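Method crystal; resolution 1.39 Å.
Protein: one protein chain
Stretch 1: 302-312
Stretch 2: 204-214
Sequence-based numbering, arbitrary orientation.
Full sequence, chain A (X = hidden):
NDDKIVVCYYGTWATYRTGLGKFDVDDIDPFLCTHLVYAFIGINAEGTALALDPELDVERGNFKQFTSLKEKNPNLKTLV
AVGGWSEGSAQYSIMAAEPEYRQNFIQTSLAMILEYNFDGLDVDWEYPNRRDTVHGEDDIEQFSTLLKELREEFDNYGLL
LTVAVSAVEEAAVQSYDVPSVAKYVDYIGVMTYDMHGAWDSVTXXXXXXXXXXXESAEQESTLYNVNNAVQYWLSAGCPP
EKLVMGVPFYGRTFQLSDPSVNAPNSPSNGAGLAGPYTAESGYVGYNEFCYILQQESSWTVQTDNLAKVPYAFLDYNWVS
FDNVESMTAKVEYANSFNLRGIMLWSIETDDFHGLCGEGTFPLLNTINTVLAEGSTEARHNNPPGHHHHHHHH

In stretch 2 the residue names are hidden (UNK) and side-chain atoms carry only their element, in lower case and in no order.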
# COMPACT_ATOMS: atom_id res chain seq x y z
N GLN A 302 -21.34 -1.39 11.41
CA GLN A 302 -22.31 -1.46 10.34
C GLN A 302 -21.60 -1.73 9.02
O GLN A 302 -20.40 -1.48 8.87
CB GLN A 302 -23.16 -0.17 10.25
CG GLN A 302 -24.22 -0.07 11.35
CD GLN A 302 -24.96 1.25 11.35
OE1 GLN A 302 -24.49 2.25 10.81
NE2 GLN A 302 -26.14 1.26 11.97
N THR A 303 -22.34 -2.29 8.08
CA THR A 303 -21.84 -2.50 6.73
C THR A 303 -22.44 -1.44 5.83
O THR A 303 -23.66 -1.24 5.83
CB THR A 303 -22.25 -3.89 6.23
OG1 THR A 303 -21.57 -4.89 6.99
CG2 THR A 303 -21.91 -4.04 4.75
N ASP A 304 -21.59 -0.74 5.10
CA ASP A 304 -22.06 0.10 4.00
C ASP A 304 -22.29 -0.84 2.82
O ASP A 304 -21.32 -1.34 2.23
CB ASP A 304 -21.03 1.17 3.67
CG ASP A 304 -21.50 2.13 2.58
OD1 ASP A 304 -22.26 1.71 1.69
OD2 ASP A 304 -21.09 3.31 2.61
N ASN A 305 -23.55 -1.14 2.52
CA ASN A 305 -23.87 -2.11 1.49
C ASN A 305 -23.84 -1.53 0.08
O ASN A 305 -24.12 -2.25 -0.88
CB ASN A 305 -25.23 -2.78 1.77
CG ASN A 305 -25.32 -4.18 1.21
OD1 ASN A 305 -24.31 -4.80 0.86
ND2 ASN A 305 -26.54 -4.69 1.10
N LEU A 306 -23.52 -0.24 -0.05
CA LEU A 306 -23.18 0.31 -1.35
C LEU A 306 -21.69 0.13 -1.63
O LEU A 306 -21.30 -0.35 -2.70
CB LEU A 306 -23.57 1.79 -1.40
CG LEU A 306 -25.05 2.11 -1.18
CD1 LEU A 306 -25.28 3.61 -1.17
CD2 LEU A 306 -25.89 1.46 -2.27
N ALA A 307 -20.86 0.49 -0.65
CA ALA A 307 -19.41 0.47 -0.80
C ALA A 307 -18.78 -0.89 -0.48
O ALA A 307 -17.62 -1.12 -0.83
CB ALA A 307 -18.77 1.54 0.09
N LYS A 308 -19.53 -1.78 0.18
CA LYS A 308 -19.07 -3.14 0.52
C LYS A 308 -17.95 -3.14 1.55
O LYS A 308 -17.03 -3.95 1.49
CB LYS A 308 -18.70 -3.97 -0.71
CG LYS A 308 -19.65 -3.81 -1.90
CD LYS A 308 -21.06 -4.23 -1.55
CE LYS A 308 -21.97 -4.01 -2.74
NZ LYS A 308 -23.38 -4.39 -2.43
N VAL A 309 -18.03 -2.23 2.52
CA VAL A 309 -17.01 -2.13 3.58
C VAL A 309 -17.69 -1.83 4.90
O VAL A 309 -18.76 -1.22 4.95
CB VAL A 309 -15.98 -1.03 3.28
CG1 VAL A 309 -15.06 -1.44 2.14
CG2 VAL A 309 -16.67 0.30 2.99
N PRO A 310 -17.06 -2.24 6.00
CA PRO A 310 -17.60 -1.95 7.32
C PRO A 310 -17.09 -0.62 7.86
O PRO A 310 -16.05 -0.09 7.45
CB PRO A 310 -17.02 -3.09 8.17
CG PRO A 310 -15.65 -3.28 7.57
CD PRO A 310 -15.85 -3.08 6.07
N TYR A 311 -17.83 -0.10 8.82
CA TYR A 311 -17.38 1.04 9.60
C TYR A 311 -17.95 0.89 11.00
O TYR A 311 -18.88 0.11 11.23
CB TYR A 311 -17.78 2.38 8.96
CG TYR A 311 -19.27 2.58 8.82
CD1 TYR A 311 -19.98 1.98 7.79
CD2 TYR A 311 -19.97 3.39 9.71
CE1 TYR A 311 -21.35 2.16 7.66
CE2 TYR A 311 -21.34 3.57 9.58
CZ TYR A 311 -22.02 2.96 8.56
OH TYR A 311 -23.38 3.16 8.44
N ALA A 312 -17.37 1.62 11.95
CA ALA A 312 -17.76 1.47 13.34
C ALA A 312 -17.79 2.83 14.01
O ALA A 312 -17.03 3.74 13.65
CB ALA A 312 -16.80 0.54 14.09
N UNK A 204 -15.49 9.07 5.72
CA UNK A 204 -15.50 8.37 4.45
C UNK A 204 -14.67 7.11 4.58
O UNK A 204 -13.91 6.94 5.54
N UNK A 205 -14.82 6.24 3.59
CA UNK A 205 -14.17 4.94 3.66
C UNK A 205 -12.75 5.01 3.13
O UNK A 205 -12.45 5.71 2.17
n UNK A 205 -16.65 3.35 4.69
c UNK A 205 -16.36 3.71 3.39
c UNK A 205 -17.55 3.85 2.76
n UNK A 205 -18.53 3.57 3.68
c UNK A 205 -17.96 3.27 4.84
c UNK A 205 -14.96 3.89 2.89
N UNK A 206 -11.87 4.25 3.79
CA UNK A 206 -10.48 4.16 3.37
C UNK A 206 -10.37 3.48 2.01
O UNK A 206 -9.56 3.89 1.17
n UNK A 206 -7.63 2.23 4.65
o UNK A 206 -7.62 4.27 3.73
c UNK A 206 -8.24 3.33 4.24
c UNK A 206 -9.73 3.38 4.45
N UNK A 207 -11.20 2.47 1.77
CA UNK A 207 -11.13 1.73 0.51
C UNK A 207 -12.52 1.25 0.10
O UNK A 207 -12.74 0.04 -0.02
c UNK A 207 -10.16 0.56 0.65
N UNK A 208 -13.46 2.15 -0.17
CA UNK A 208 -14.77 1.70 -0.66
C UNK A 208 -14.62 1.09 -2.04
O UNK A 208 -13.87 1.60 -2.88
c UNK A 208 -15.58 2.99 -0.72
c UNK A 208 -14.55 4.05 -1.00
c UNK A 208 -13.27 3.60 -0.32
N UNK A 209 -15.34 -0.01 -2.29
CA UNK A 209 -15.28 -0.64 -3.60
C UNK A 209 -16.06 0.16 -4.63
O UNK A 209 -15.58 0.39 -5.75
c UNK A 209 -14.03 -3.05 -4.94
c UNK A 209 -15.50 -3.09 -4.58
c UNK A 209 -15.90 -4.47 -4.08
c UNK A 209 -15.83 -2.07 -3.50
N UNK A 210 -17.25 0.62 -4.27
CA UNK A 210 -18.13 1.34 -5.18
C UNK A 210 -18.56 2.63 -4.49
O UNK A 210 -17.96 3.07 -3.50
c UNK A 210 -18.97 -0.88 -6.11
c UNK A 210 -18.40 -0.98 -7.37
c UNK A 210 -19.20 -2.03 -5.38
c UNK A 210 -18.31 -3.37 -7.15
c UNK A 210 -18.88 -3.28 -5.90
c UNK A 210 -18.07 -2.23 -7.89
c UNK A 210 -19.34 0.47 -5.55
N UNK A 211 -19.63 3.26 -4.99
CA UNK A 211 -20.24 4.42 -4.36
C UNK A 211 -20.52 4.14 -2.89
O UNK A 211 -20.80 3.00 -2.51
c UNK A 211 -22.64 3.81 -4.93
c UNK A 211 -21.52 4.85 -5.12
c UNK A 211 -21.99 6.23 -4.68
c UNK A 211 -23.03 6.83 -5.63
N UNK A 212 -20.41 5.17 -2.05
CA UNK A 212 -20.61 5.07 -0.61
C UNK A 212 -21.91 5.76 -0.20
O UNK A 212 -22.42 6.64 -0.90
c UNK A 212 -19.45 5.73 0.15
o UNK A 212 -18.21 5.12 -0.18
N UNK A 213 -22.42 5.36 0.96
CA UNK A 213 -23.56 6.05 1.56
C UNK A 213 -23.25 7.54 1.67
O UNK A 213 -22.15 7.93 2.08
o UNK A 213 -24.36 4.22 5.35
c UNK A 213 -24.47 4.11 2.96
c UNK A 213 -23.84 5.49 2.96
c UNK A 213 -24.57 3.50 4.35
o UNK A 213 -24.85 2.29 4.46
N UNK A 214 -24.22 8.36 1.29
CA UNK A 214 -24.08 9.79 1.39
C UNK A 214 -23.46 10.47 0.19
O UNK A 214 -23.33 11.70 0.20
O HOH W 1 -14.76 1.40 5.56
O HOH W 2 -24.51 1.22 6.80

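Position 204 has no side-chain atoms and nothing of stretch 1 near it: Gly204.

Position 205 carries one carbon and then a five-membered ring of three carbons and two nitrogens, which identifies His205. NE2 donates to OD2 of Asp304 (2.8 Å, 158° at the hydrogen), with the acceptor near the ring plane, where an N-H points. Over one face lies Val309 CG2, 3.5 Å from the ring centroid and 11° off the normal, a CH-pi contact. Water 1 bridges ND1 (2.9 Å) to Pro310 O (2.7 Å), so both ring nitrogens are engaged.

At position 206 two carbons end in one oxygen and one nitrogen, a carboxamide on a short stem: Asn206. It makes no contact with stretch 1, and its polar atoms are satisfied elsewhere in the structure.

A single carbon at 207 gives Ala207, whose carbonyl O lies 3.5 Å from Val309 CG1.

At 208 three carbons close a ring onto the backbone N, as only proline does. CB of Pro208 packs 3.6 Å from CB of Ala307.

Position 209 has four carbons forked at the second, hence Leu209. Its backbone N donates to Ala307 O (2.9 Å, 154°), while its CD2 stays 4.4 Å from Lys308 CG.

One carbon and a six-carbon ring without oxygen make 210 Phe210. Lys308 CG approaches the ring edge, 3.9 Å from CD2; the backbone N is buried without a partner.

The four carbons at 211 fork at the first, one arm being two carbons long: Ile211. CG2 lies 4.2 Å from Leu306 CB. Ile211 O is 3.1 Å from Ala307 N, but the angle is poor; that N instead donates to Asp304 OD1 (3.0 Å).

At 212, one carbon and one oxygen define Ser212, with OG 3.6 Å from Ala307 CB.

Position 213 has three carbons, the third bearing two oxygens: Glu213. Its backbone N donates to Asp304 OD2 (2.9 Å, 168°). Water 2 donates to its OE2 (2.6 Å) and to Thr303 O (2.8 Å), and accepts from Tyr311 OH (2.8 Å).

Position 214 lacks a side chain; at phi/psi 89/-1 a CB would jam against the preceding carbonyl O, so Gly214 fits.

The contact buries 624 Å² and centres on Asp304. Its OD2 accepts from His205 NE2 and Glu213 N, joining two distant points of stretch 2, while OD1 accepts from Leu306 N and Ala307 N and braces its own turn. Leu209 N to Ala307 O adds a backbone link, and Val309 and Ala307 fill the apolar space against His205 and Pro208.

Stretch 2, residues 204-214: GHNAPLFISEG
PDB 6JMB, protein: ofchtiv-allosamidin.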